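Local coordinates for VAO-type flavoprotein oxidase VAO615 (Myceliophthora thermophila, PDB 6F72), which is probably an FAD-dependent oxidoreductase that, once reduced, reacts rapidly with molecular oxygen, although no substrate for it has yet been identified, at residues T155-L160 and A407-F412; L99-Q104 and W482-S487; N93-V98 and S170-N175; S446-D451 and C476-S481. All coordinates share one frame; numbering follows the deposited sequence.

Contact 1 of 4, residues T155-L160 and A407-F412; sequences TGHDYL and AAYFPF. With FAD (flavin-adenine dinucleotide), chain E.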
# COMPACT_ATOMS: atom_id res chain seq x y z
N THR A 155 1.37 -9.84 -0.28
CA THR A 155 -0.08 -9.88 -0.55
C THR A 155 -0.41 -9.70 -2.06
O THR A 155 -1.51 -10.05 -2.51
CB THR A 155 -0.85 -8.77 0.23
OG1 THR A 155 -0.42 -7.48 -0.22
CG2 THR A 155 -0.63 -8.87 1.73
N GLY A 156 0.54 -9.13 -2.81
CA GLY A 156 0.33 -8.71 -4.19
C GLY A 156 -0.49 -7.44 -4.41
O GLY A 156 -0.97 -7.18 -5.54
N HIS A 157 -0.66 -6.64 -3.35
CA HIS A 157 -1.39 -5.38 -3.43
C HIS A 157 -0.71 -4.30 -4.24
O HIS A 157 -1.38 -3.34 -4.60
CB HIS A 157 -1.61 -4.80 -2.05
CG HIS A 157 -3.01 -4.93 -1.56
ND1 HIS A 157 -4.02 -4.04 -1.89
CD2 HIS A 157 -3.55 -5.83 -0.69
CE1 HIS A 157 -5.13 -4.43 -1.27
NE2 HIS A 157 -4.86 -5.49 -0.53
N ASP A 158 0.58 -4.44 -4.55
CA ASP A 158 1.35 -3.30 -5.07
C ASP A 158 0.83 -2.67 -6.36
O ASP A 158 0.79 -3.32 -7.40
CB ASP A 158 2.84 -3.58 -5.24
CG ASP A 158 3.65 -2.29 -5.32
OD1 ASP A 158 3.93 -1.67 -4.26
OD2 ASP A 158 3.99 -1.90 -6.46
N TYR A 159 0.51 -1.38 -6.27
CA TYR A 159 -0.04 -0.64 -7.40
C TYR A 159 0.97 -0.45 -8.53
O TYR A 159 0.57 -0.17 -9.65
CB TYR A 159 -0.62 0.71 -6.96
CG TYR A 159 -1.86 0.60 -6.10
CD1 TYR A 159 -3.05 0.08 -6.61
CD2 TYR A 159 -1.85 1.02 -4.76
CE1 TYR A 159 -4.19 -0.03 -5.82
CE2 TYR A 159 -2.98 0.92 -3.97
CZ TYR A 159 -4.15 0.38 -4.50
OH TYR A 159 -5.29 0.28 -3.72
N LEU A 160 2.25 -0.61 -8.23
CA LEU A 160 3.32 -0.32 -9.18
C LEU A 160 3.95 -1.61 -9.73
O LEU A 160 4.95 -1.56 -10.45
CB LEU A 160 4.38 0.63 -8.57
CG LEU A 160 4.05 2.05 -8.05
CD1 LEU A 160 3.42 2.10 -6.66
CD2 LEU A 160 5.29 2.95 -8.05
N ALA A 407 -12.68 -3.90 -0.42
CA ALA A 407 -11.96 -2.80 -1.04
C ALA A 407 -11.64 -3.06 -2.51
O ALA A 407 -10.81 -3.93 -2.82
CB ALA A 407 -10.70 -2.47 -0.24
N ALA A 408 -12.32 -2.31 -3.38
CA ALA A 408 -12.10 -2.33 -4.83
C ALA A 408 -10.64 -2.10 -5.16
O ALA A 408 -9.95 -1.36 -4.45
CB ALA A 408 -12.97 -1.28 -5.50
N TYR A 409 -10.16 -2.77 -6.20
CA TYR A 409 -8.81 -2.58 -6.65
C TYR A 409 -8.80 -1.76 -7.92
O TYR A 409 -9.24 -2.23 -8.98
CB TYR A 409 -8.06 -3.89 -6.88
CG TYR A 409 -6.57 -3.67 -6.99
CD1 TYR A 409 -5.99 -3.23 -8.19
CD2 TYR A 409 -5.74 -3.85 -5.87
CE1 TYR A 409 -4.63 -3.00 -8.29
CE2 TYR A 409 -4.37 -3.63 -5.95
CZ TYR A 409 -3.82 -3.21 -7.15
OH TYR A 409 -2.46 -2.99 -7.21
N PHE A 410 -8.29 -0.54 -7.80
CA PHE A 410 -8.10 0.35 -8.94
C PHE A 410 -6.61 0.38 -9.28
O PHE A 410 -5.81 0.87 -8.49
CB PHE A 410 -8.58 1.75 -8.61
CG PHE A 410 -10.00 1.83 -8.09
CD1 PHE A 410 -11.08 1.44 -8.88
CD2 PHE A 410 -10.25 2.37 -6.82
CE1 PHE A 410 -12.39 1.55 -8.40
CE2 PHE A 410 -11.56 2.49 -6.34
CZ PHE A 410 -12.63 2.08 -7.13
N PRO A 411 -6.22 -0.15 -10.45
CA PRO A 411 -4.81 -0.32 -10.85
C PRO A 411 -4.09 0.94 -11.35
O PRO A 411 -2.89 0.87 -11.71
CB PRO A 411 -4.91 -1.33 -11.99
CG PRO A 411 -6.24 -1.06 -12.60
CD PRO A 411 -7.14 -0.72 -11.45
N PHE A 412 -4.82 2.05 -11.41
CA PHE A 412 -4.26 3.34 -11.81
C PHE A 412 -4.39 4.34 -10.65
O PHE A 412 -5.04 5.39 -10.78
CB PHE A 412 -4.93 3.87 -13.10
CG PHE A 412 -5.06 2.83 -14.19
CD1 PHE A 412 -3.94 2.38 -14.90
CD2 PHE A 412 -6.31 2.29 -14.50
CE1 PHE A 412 -4.06 1.42 -15.90
CE2 PHE A 412 -6.44 1.32 -15.50
CZ PHE A 412 -5.32 0.90 -16.20
PA FAD E . 3.00 -6.42 -1.79
O1A FAD E . 2.65 -6.07 -3.22
O2A FAD E . 3.09 -7.89 -1.48
O5B FAD E . 4.39 -5.70 -1.42
C5B FAD E . 4.65 -4.34 -1.79
C4B FAD E . 6.15 -4.08 -1.90
O4B FAD E . 6.79 -4.40 -0.66
C3B FAD E . 6.86 -4.89 -2.96
O3B FAD E . 7.89 -4.06 -3.51
C2B FAD E . 7.50 -6.05 -2.21
O2B FAD E . 8.69 -6.51 -2.84
C1B FAD E . 7.78 -5.43 -0.85
N9A FAD E . 7.68 -6.36 0.29
C8A FAD E . 6.53 -6.80 0.86
N7A FAD E . 6.79 -7.61 1.91
C5A FAD E . 8.13 -7.69 2.03
C6A FAD E . 9.07 -8.38 2.94
N6A FAD E . 8.59 -9.17 3.93
N1A FAD E . 10.40 -8.22 2.73
C2A FAD E . 10.88 -7.44 1.74
N3A FAD E . 10.08 -6.77 0.88
C4A FAD E . 8.72 -6.86 0.97
N1 FAD E . -1.70 2.28 1.91
C2 FAD E . -1.89 3.18 2.90
O2 FAD E . -0.91 3.84 3.32
N3 FAD E . -3.10 3.38 3.46
C4 FAD E . -4.21 2.73 3.07
O4 FAD E . -5.32 2.95 3.62
C4X FAD E . -4.08 1.72 2.00
N5 FAD E . -5.14 1.01 1.56
C5X FAD E . -5.02 0.09 0.56
C6 FAD E . -6.15 -0.65 0.13
C7 FAD E . -5.99 -1.60 -0.91
C7M FAD E . -7.21 -2.37 -1.37
C8 FAD E . -4.63 -1.84 -1.52
C8M FAD E . -4.34 -2.91 -2.56
C9 FAD E . -3.54 -1.11 -1.07
C9A FAD E . -3.68 -0.15 -0.06
N10 FAD E . -2.55 0.57 0.40
C10 FAD E . -2.72 1.53 1.42
C1' FAD E . -1.25 0.38 -0.23
C2' FAD E . -0.19 -0.40 0.50
O2' FAD E . 0.31 0.43 1.54
C3' FAD E . 0.89 -0.68 -0.54
O3' FAD E . 0.32 -1.22 -1.75
C4' FAD E . 1.95 -1.63 0.01
O4' FAD E . 3.05 -1.67 -0.89
C5' FAD E . 1.37 -3.02 0.29
O5' FAD E . 2.39 -3.92 0.70
P FAD E . 2.08 -5.50 0.74
O1P FAD E . 0.77 -5.71 1.45
O2P FAD E . 3.36 -6.15 1.20
O3P FAD E . 1.87 -5.82 -0.83
O HOH W 1 -1.62 -1.34 -10.79
O HOH W 2 -7.51 0.12 -5.22

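Contact 2 of 4, residues L99-Q104 and W482-S487; sequences LSQNFQ and WDWDAS. With NAG (2-acetamido-2-deoxy-beta-D-glucopyranose), chain C.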
# COMPACT_ATOMS: atom_id res chain seq x y z
N LEU A 99 -2.70 -8.52 -7.38
CA LEU A 99 -4.05 -7.97 -7.47
C LEU A 99 -4.28 -7.03 -8.67
O LEU A 99 -5.43 -6.80 -9.08
CB LEU A 99 -4.44 -7.28 -6.15
CG LEU A 99 -4.67 -8.02 -4.83
CD1 LEU A 99 -5.15 -6.98 -3.82
CD2 LEU A 99 -5.71 -9.11 -4.92
N SER A 100 -3.20 -6.51 -9.25
CA SER A 100 -3.31 -5.50 -10.31
C SER A 100 -3.67 -6.08 -11.68
O SER A 100 -2.86 -6.78 -12.30
CB SER A 100 -2.05 -4.64 -10.40
OG SER A 100 -2.03 -3.90 -11.60
N GLN A 101 -4.86 -5.70 -12.16
CA GLN A 101 -5.35 -6.11 -13.48
C GLN A 101 -4.40 -5.60 -14.57
O GLN A 101 -4.25 -6.24 -15.61
CB GLN A 101 -6.77 -5.59 -13.76
CG GLN A 101 -7.82 -5.85 -12.69
CD GLN A 101 -7.90 -4.75 -11.63
OE1 GLN A 101 -6.92 -4.05 -11.39
NE2 GLN A 101 -9.06 -4.61 -11.00
N ASN A 102 -3.74 -4.47 -14.31
CA ASN A 102 -2.80 -3.91 -15.27
C ASN A 102 -1.53 -4.75 -15.41
O ASN A 102 -1.00 -4.90 -16.50
CB ASN A 102 -2.47 -2.45 -14.94
CG ASN A 102 -1.63 -1.77 -16.02
OD1 ASN A 102 -1.75 -2.04 -17.21
ND2 ASN A 102 -0.78 -0.84 -15.58
N PHE A 103 -1.06 -5.30 -14.28
CA PHE A 103 0.13 -6.14 -14.30
C PHE A 103 -0.18 -7.60 -14.68
O PHE A 103 0.68 -8.25 -15.23
CB PHE A 103 0.99 -5.97 -13.02
CG PHE A 103 1.69 -4.64 -12.96
CD1 PHE A 103 2.89 -4.43 -13.66
CD2 PHE A 103 1.12 -3.57 -12.28
CE1 PHE A 103 3.51 -3.19 -13.65
CE2 PHE A 103 1.73 -2.32 -12.27
CZ PHE A 103 2.92 -2.13 -12.95
N GLN A 104 -1.40 -8.07 -14.38
CA GLN A 104 -1.94 -9.31 -14.98
C GLN A 104 -1.79 -9.19 -16.50
O GLN A 104 -1.31 -10.13 -17.14
CB GLN A 104 -3.41 -9.53 -14.62
CG GLN A 104 -3.62 -9.95 -13.17
CD GLN A 104 -5.03 -9.69 -12.68
OE1 GLN A 104 -5.94 -9.45 -13.47
NE2 GLN A 104 -5.22 -9.74 -11.36
N TRP A 482 -10.19 -0.28 -13.57
CA TRP A 482 -9.97 -1.12 -14.75
C TRP A 482 -11.32 -1.37 -15.42
O TRP A 482 -12.37 -1.34 -14.77
CB TRP A 482 -9.32 -2.42 -14.33
CG TRP A 482 -8.93 -3.32 -15.42
CD1 TRP A 482 -9.64 -4.38 -15.91
CD2 TRP A 482 -7.70 -3.28 -16.17
NE1 TRP A 482 -8.95 -4.99 -16.91
CE2 TRP A 482 -7.75 -4.35 -17.10
CE3 TRP A 482 -6.57 -2.45 -16.16
CZ2 TRP A 482 -6.71 -4.62 -18.00
CZ3 TRP A 482 -5.53 -2.72 -17.06
CH2 TRP A 482 -5.61 -3.80 -17.97
N ASP A 483 -11.30 -1.60 -16.73
CA ASP A 483 -12.53 -1.84 -17.48
C ASP A 483 -12.33 -3.06 -18.38
O ASP A 483 -11.60 -3.00 -19.38
CB ASP A 483 -12.94 -0.60 -18.28
CG ASP A 483 -14.28 -0.75 -18.99
OD1 ASP A 483 -14.94 -1.82 -18.92
OD2 ASP A 483 -14.67 0.23 -19.65
N TRP A 484 -12.98 -4.15 -17.99
CA TRP A 484 -12.89 -5.41 -18.71
C TRP A 484 -13.57 -5.42 -20.10
O TRP A 484 -13.30 -6.32 -20.90
CB TRP A 484 -13.38 -6.56 -17.83
CG TRP A 484 -12.39 -6.91 -16.74
CD1 TRP A 484 -12.57 -6.75 -15.39
CD2 TRP A 484 -11.07 -7.45 -16.91
NE1 TRP A 484 -11.45 -7.17 -14.71
CE2 TRP A 484 -10.51 -7.61 -15.61
CE3 TRP A 484 -10.32 -7.84 -18.03
CZ2 TRP A 484 -9.23 -8.13 -15.40
CZ3 TRP A 484 -9.04 -8.37 -17.83
CH2 TRP A 484 -8.50 -8.49 -16.51
N ASP A 485 -14.43 -4.44 -20.37
CA ASP A 485 -15.04 -4.26 -21.71
C ASP A 485 -14.18 -3.44 -22.67
O ASP A 485 -14.43 -3.45 -23.89
CB ASP A 485 -16.38 -3.54 -21.60
CG ASP A 485 -17.41 -4.34 -20.86
OD1 ASP A 485 -17.30 -5.57 -20.75
OD2 ASP A 485 -18.38 -3.72 -20.38
N ALA A 486 -13.23 -2.69 -22.13
CA ALA A 486 -12.38 -1.82 -22.92
C ALA A 486 -11.29 -2.66 -23.57
O ALA A 486 -11.06 -3.79 -23.17
CB ALA A 486 -11.77 -0.72 -22.04
N SER A 487 -10.61 -2.12 -24.57
CA SER A 487 -9.48 -2.81 -25.18
C SER A 487 -8.20 -2.74 -24.32
O SER A 487 -8.10 -1.89 -23.43
CB SER A 487 -9.21 -2.25 -26.58
OG SER A 487 -8.55 -1.00 -26.49
C1 NAG C . 1.51 -5.73 -21.47
C2 NAG C . 2.52 -4.81 -20.76
C3 NAG C . 3.27 -3.94 -21.77
C4 NAG C . 3.90 -4.76 -22.91
C5 NAG C . 2.89 -5.77 -23.47
C6 NAG C . 3.55 -6.77 -24.41
C7 NAG C . 2.12 -4.08 -18.43
C8 NAG C . 1.39 -3.09 -17.57
N2 NAG C . 1.91 -3.95 -19.75
O3 NAG C . 4.29 -3.20 -21.08
O4 NAG C . 4.27 -3.90 -23.99
O5 NAG C . 2.21 -6.50 -22.45
O6 NAG C . 2.53 -7.27 -25.27
O7 NAG C . 2.85 -4.92 -17.92

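Contact 3 of 4, residues N93-V98 and S170-N175; sequences NAPGDV and SLWMHN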
# COMPACT_ATOMS: atom_id res chain seq x y z
N ASN A 93 -4.39 -15.22 -1.45
CA ASN A 93 -3.91 -16.56 -1.07
C ASN A 93 -3.18 -17.30 -2.19
O ASN A 93 -2.56 -18.34 -1.94
CB ASN A 93 -5.07 -17.43 -0.56
CG ASN A 93 -5.46 -17.11 0.88
OD1 ASN A 93 -4.83 -16.32 1.57
ND2 ASN A 93 -6.54 -17.74 1.32
N ALA A 94 -3.28 -16.79 -3.41
CA ALA A 94 -2.61 -17.41 -4.55
C ALA A 94 -1.10 -17.13 -4.51
O ALA A 94 -0.69 -15.99 -4.20
CB ALA A 94 -3.22 -16.92 -5.85
N PRO A 95 -0.27 -18.16 -4.77
CA PRO A 95 1.19 -18.03 -4.70
C PRO A 95 1.80 -16.97 -5.62
O PRO A 95 2.54 -16.12 -5.15
CB PRO A 95 1.69 -19.43 -5.10
CG PRO A 95 0.57 -20.33 -4.68
CD PRO A 95 -0.66 -19.56 -5.06
N GLY A 96 1.49 -17.01 -6.90
CA GLY A 96 2.16 -16.14 -7.85
C GLY A 96 1.32 -15.01 -8.42
O GLY A 96 1.80 -14.29 -9.29
N ASP A 97 0.09 -14.86 -7.94
CA ASP A 97 -0.82 -13.83 -8.47
C ASP A 97 -0.55 -12.50 -7.81
O ASP A 97 -0.12 -12.46 -6.66
CB ASP A 97 -2.30 -14.17 -8.26
CG ASP A 97 -2.92 -14.89 -9.45
OD1 ASP A 97 -2.80 -16.13 -9.50
OD2 ASP A 97 -3.54 -14.20 -10.31
N VAL A 98 -0.80 -11.42 -8.55
CA VAL A 98 -0.90 -10.08 -7.95
C VAL A 98 -2.32 -9.55 -8.14
O VAL A 98 -3.08 -10.09 -8.96
CB VAL A 98 0.19 -9.10 -8.43
CG1 VAL A 98 1.55 -9.51 -7.87
CG2 VAL A 98 0.25 -8.98 -9.95
N SER A 170 10.26 -15.86 -6.81
CA SER A 170 9.60 -14.98 -5.85
C SER A 170 9.69 -15.50 -4.43
O SER A 170 9.42 -16.67 -4.17
CB SER A 170 8.13 -14.75 -6.24
OG SER A 170 7.41 -14.11 -5.19
N LEU A 171 10.06 -14.61 -3.51
CA LEU A 171 10.05 -14.93 -2.09
C LEU A 171 8.68 -14.56 -1.58
O LEU A 171 8.33 -13.38 -1.46
CB LEU A 171 11.16 -14.19 -1.33
CG LEU A 171 12.56 -14.41 -1.90
CD1 LEU A 171 13.56 -13.45 -1.29
CD2 LEU A 171 12.99 -15.86 -1.74
N TRP A 172 7.88 -15.60 -1.34
CA TRP A 172 6.49 -15.42 -0.99
C TRP A 172 6.37 -15.47 0.51
O TRP A 172 6.54 -16.53 1.10
CB TRP A 172 5.62 -16.48 -1.69
CG TRP A 172 4.14 -16.36 -1.50
CD1 TRP A 172 3.41 -15.21 -1.52
CD2 TRP A 172 3.20 -17.43 -1.31
NE1 TRP A 172 2.08 -15.48 -1.33
CE2 TRP A 172 1.91 -16.84 -1.20
CE3 TRP A 172 3.32 -18.82 -1.21
CZ2 TRP A 172 0.74 -17.59 -1.00
CZ3 TRP A 172 2.15 -19.58 -1.01
CH2 TRP A 172 0.88 -18.95 -0.90
N MET A 173 6.05 -14.33 1.10
CA MET A 173 6.13 -14.09 2.55
C MET A 173 4.78 -14.21 3.24
O MET A 173 4.71 -14.11 4.48
CB MET A 173 6.67 -12.66 2.82
CG MET A 173 7.89 -12.28 2.00
SD MET A 173 9.22 -13.50 2.09
CE MET A 173 9.78 -13.18 3.75
N HIS A 174 3.74 -14.42 2.45
CA HIS A 174 2.33 -14.44 2.88
C HIS A 174 2.00 -15.30 4.09
O HIS A 174 1.10 -14.96 4.87
CB HIS A 174 1.45 -14.87 1.69
CG HIS A 174 -0.01 -15.04 2.01
ND1 HIS A 174 -0.77 -14.02 2.55
CD2 HIS A 174 -0.84 -16.09 1.85
CE1 HIS A 174 -2.01 -14.45 2.73
NE2 HIS A 174 -2.08 -15.71 2.31
N ASN A 175 2.73 -16.41 4.25
CA ASN A 175 2.40 -17.41 5.24
C ASN A 175 3.18 -17.27 6.55
O ASN A 175 3.03 -18.10 7.43
CB ASN A 175 2.59 -18.80 4.67
CG ASN A 175 1.72 -19.04 3.46
OD1 ASN A 175 0.50 -18.99 3.55
ND2 ASN A 175 2.36 -19.29 2.32
O HOH W 3 4.84 -14.56 -5.95

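Contact 4 of 4, residues S446-D451 and C476-S481; sequences SPFYCD and CAPAGS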
# COMPACT_ATOMS: atom_id res chain seq x y z
N SER A 446 -13.03 9.43 -10.75
CA SER A 446 -13.97 10.09 -9.84
C SER A 446 -15.08 9.11 -9.41
O SER A 446 -15.50 8.32 -10.24
CB SER A 446 -14.57 11.33 -10.52
OG SER A 446 -15.60 11.93 -9.75
N PRO A 447 -15.52 9.09 -8.14
CA PRO A 447 -14.91 9.84 -7.02
C PRO A 447 -13.54 9.29 -6.64
O PRO A 447 -13.08 8.30 -7.24
CB PRO A 447 -15.90 9.63 -5.87
CG PRO A 447 -16.66 8.39 -6.23
CD PRO A 447 -16.73 8.35 -7.72
N PHE A 448 -12.88 9.95 -5.69
CA PHE A 448 -11.62 9.45 -5.15
C PHE A 448 -11.54 9.70 -3.65
O PHE A 448 -12.22 10.59 -3.12
CB PHE A 448 -10.41 10.06 -5.88
CG PHE A 448 -10.31 11.56 -5.76
CD1 PHE A 448 -10.95 12.40 -6.68
CD2 PHE A 448 -9.56 12.14 -4.74
CE1 PHE A 448 -10.85 13.78 -6.58
CE2 PHE A 448 -9.46 13.52 -4.62
CZ PHE A 448 -10.11 14.35 -5.55
N TYR A 449 -10.72 8.89 -2.99
CA TYR A 449 -10.59 8.95 -1.55
C TYR A 449 -9.47 9.87 -1.11
O TYR A 449 -8.42 9.97 -1.76
CB TYR A 449 -10.38 7.56 -0.96
CG TYR A 449 -11.58 6.66 -1.11
CD1 TYR A 449 -12.70 6.81 -0.26
CD2 TYR A 449 -11.60 5.65 -2.08
CE1 TYR A 449 -13.81 5.98 -0.39
CE2 TYR A 449 -12.71 4.81 -2.22
CZ TYR A 449 -13.81 4.98 -1.37
OH TYR A 449 -14.91 4.16 -1.51
N CYS A 450 -9.73 10.56 0.00
CA CYS A 450 -8.70 11.27 0.73
C CYS A 450 -8.67 10.83 2.17
O CYS A 450 -9.70 10.50 2.77
CB CYS A 450 -8.94 12.76 0.71
SG CYS A 450 -8.86 13.49 -0.91
N ASP A 451 -7.46 10.83 2.73
CA ASP A 451 -7.32 10.74 4.15
C ASP A 451 -6.71 12.02 4.69
O ASP A 451 -5.98 12.71 3.98
CB ASP A 451 -6.46 9.56 4.54
CG ASP A 451 -7.21 8.61 5.43
OD1 ASP A 451 -7.90 7.73 4.85
OD2 ASP A 451 -7.11 8.76 6.68
N CYS A 476 -4.52 12.35 -0.76
CA CYS A 476 -5.60 12.04 -1.70
C CYS A 476 -5.12 11.09 -2.78
O CYS A 476 -4.03 11.26 -3.33
CB CYS A 476 -6.18 13.31 -2.31
SG CYS A 476 -7.02 14.31 -1.06
N ALA A 477 -5.95 10.09 -3.06
CA ALA A 477 -5.62 9.07 -4.03
C ALA A 477 -6.63 8.99 -5.21
O ALA A 477 -7.50 8.10 -5.22
CB ALA A 477 -5.47 7.72 -3.35
N PRO A 478 -6.51 9.90 -6.21
CA PRO A 478 -7.27 9.67 -7.46
C PRO A 478 -6.89 8.34 -8.11
O PRO A 478 -5.72 8.13 -8.46
CB PRO A 478 -6.86 10.86 -8.33
CG PRO A 478 -6.62 11.94 -7.34
CD PRO A 478 -5.89 11.24 -6.22
N ALA A 479 -7.87 7.45 -8.22
CA ALA A 479 -7.61 6.09 -8.66
C ALA A 479 -8.50 5.71 -9.84
O ALA A 479 -9.73 5.81 -9.77
CB ALA A 479 -7.78 5.11 -7.51
N GLY A 480 -7.85 5.28 -10.92
CA GLY A 480 -8.51 4.84 -12.14
C GLY A 480 -8.89 3.38 -12.06
O GLY A 480 -8.04 2.51 -11.76
N SER A 481 -10.16 3.11 -12.31
CA SER A 481 -10.68 1.75 -12.38
C SER A 481 -10.22 1.04 -13.64
O SER A 481 -9.85 1.68 -14.62
CB SER A 481 -12.21 1.76 -12.28
OG SER A 481 -12.75 2.72 -13.15
O HOH W 4 -10.58 7.22 -7.58
O HOH W 5 -9.44 6.80 -4.25

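Contact 1 of 4, residues T155-L160 and A407-F412
The phenol hydroxyl of Tyr409 donates a hydrogen bond to the backbone oxygen of His157, with 2.8 Å from OH to O. The hydroxyl stands above the carbonyl plane, at a C=O...OH angle of 125°, and the acceptor lies at the edge of the Tyr409 ring. CG of Tyr409 is anti to its backbone N (chi1 -165°), and from there the ring reaches across to 155-160. On the way it slides past Tyr159, the two side chains running in opposite directions with their planes oblique, 33° apart. CE1 of Tyr159 sits over one face of the Tyr409 ring, toward its rim, and CD1 comes to 3.4 Å from Tyr409 CZ. Tyrosine suits both places because each needs a flat apolar flank and a polar tip: the hydroxyl of Tyr159 shares a water with Ala408 O and Phe410 N, at 2.7 Å from Tyr159 OH to that water. A second water donates to both Tyr159 O and Pro411 O.

The flavin borders the same residues. His157 ND1 is joined covalently to FAD C8M, while NE2 of the same ring is hydrogen-bonded to Thr224. Tyr159 OH lies 3.1 Å from FAD C8, and Tyr409 CE2 is 3.5 Å from C8M. At the diphosphate, the backbone N of Thr155 and that of Gly156 both bond to FAD O2A, and Asp158 N bonds to O1A; the positive phi of Gly156 favours glycine there. With Cys222 as the second link, this is the histidine half of a bicovalent flavin site of the VAO type.

Contact 2 of 4, residues L99-Q104 and W482-S487
Gln101 lays its CB over the five-membered ring of Trp482, 3.5 Å from CB to the ring centroid and only 11° off the ring normal, a CH-pi contact. The chain of Gln101 then bends at chi2 (89°), placing CD 3.8 Å from Trp482 CB, and its amide plane is within 8° of the indole plane. The other end of the same indole lies against the backbone of the helix, Trp482 CZ3 being 3.5 Å from Asn102 CA. A broad, flat tryptophan is well matched to this task, spanning two consecutive residues of the first helical turn. Ser100 caps that turn, its OG accepting from Phe103 N.

Trp484 meets the helix more lightly. Across the contact it offers mainly CZ2, which lies 3.8 Å from Gln101 CG and 4.0 Å from Gln104 OE1, the latter at the ring edge. Trp482 NE1 lies over the centre of the six-membered ring of Trp484, 3.1 Å above its plane. Beyond it the chain folds away in a type I turn from Asp483 to Ala486, where Asp483 OD1 accepts from Asp485 N in an Asx turn and Asp485 is exposed. On the helix side, C8 of an N-acetylglucosamine in the protein's own glycan at Asn105 touches Asn102 O at 3.2 Å.

The polar ends find partners outside the two segments: Gln101 NE2 and Trp484 NE1 both bond to Asp85, Asn102 ND2 to Asp495, and Gln104 OE1 to Trp84. No hydrogen bond joins the two segments, which implies cohesion by aliphatic and pi surfaces, with these polar atoms satisfied from outside.

Contact 3 of 4, residues N93-V98 and S170-N175
Trp172 and Pro95 form the centre of this contact, with Asn93 beside them. The CA of Pro95 sits almost squarely over the six-membered ring of Trp172, 3.7 Å from CA to the ring centroid and 10° off the normal, a CH-pi contact. Pro95 CG extends the same packing, 4.0 Å from Trp172 CH2. The opposite face of the indole is met by Asn175 ND2, 3.3 Å above the plane and toward the rim. Proline, rigid and rich in C-H groups, is a natural partner for an indole face.

CG of Trp172, anti to the backbone N (chi1 -176°), heads off the strand toward Pro95. The residue lies on strand 169-172 of the four-stranded mixed sheet in the FAD-binding PCMH-type region, so the indole joins that sheet to the loop after helix 89-92. A sugar of the protein's own N-linked glycan at Asn129 also touches Trp172.

Asn93 reaches the edge of the ring through its backbone, Asn93 O lying 3.5 Å from Trp172 CZ2. Its side chain goes on to His174, whose NE2 donates to Asn93 OD1 at 2.9 Å; the N-H...O angle is 141°, and the donor is tilted from the amide carbonyl plane. At the other end, a water links Pro95 O to Ser170 OG.

Contact 4 of 4, residues S446-D451 and C476-S481
Phe448 begins its contact at CB, which lies 3.5 Å from Pro478 CA and 3.6 Å from Ala477 O. Its CG takes the crowded position between backbone N and carbonyl carbon (chi1 62°), and is 4.0 Å from Pro478 CG. Further out, CD2 is 3.9 Å from the same Pro478 CG, which stands over one face of the ring, toward the rim, in a CH-pi contact. CE2 then meets Cys476 CB with the ring edge, at 4.0 Å. Phe436 packs edge-to-face with the ring, and Ile439 of helix 426-439 also touches it, so a large aromatic residue suits this buried place.

Phe448 and Pro478 run side by side, pointing the same way. Next to them one backbone bond crosses: Ala477 N donates to Tyr449 O at 2.8 Å, almost straight and nearly along the C=O axis. On the other side of Tyr449, a water accepts from Tyr449 N and donates to Ala477 O, bridging the two strands there. Another water accepts from Ala479 N and probably donates to Pro447 O.

Cys450 and Cys476 face each other as a non-hydrogen-bonded antiparallel pair, and their SG atoms are joined at 2.0 Å with a disulfide torsion of 112°. This is a cross-strand disulfide, pinning neighbouring strands 448-452 and 472-480 of the seven-stranded antiparallel sheet, probably the substrate-domain sheet characteristic of VAO-type oxidases.

Contact 1, at the flavin, touches each of the others. Contact 2, centred about 11 Å away, meets it at Gly156 O and Leu99 N, 2.9 Å apart, and at Tyr409 O and Gln101 NE2, 3.1 Å apart. Contact 4, about 13 Å away between centres, joins it where Phe412 O lies 2.8 Å from Gly480 N. Contact 3 packs on contact 1 through Val98 CB, 3.7 Å from Gly156 O, and reaches contact 2 by Val98 O and Gln104 NE2; its centre is about 27 Å from that of contact 4, across the chain's centre. Met173 of contact 3 touches the FAD; the side chains of Trp172, Ala477 and Gln101 are about 7, 8 and 9 Å from it.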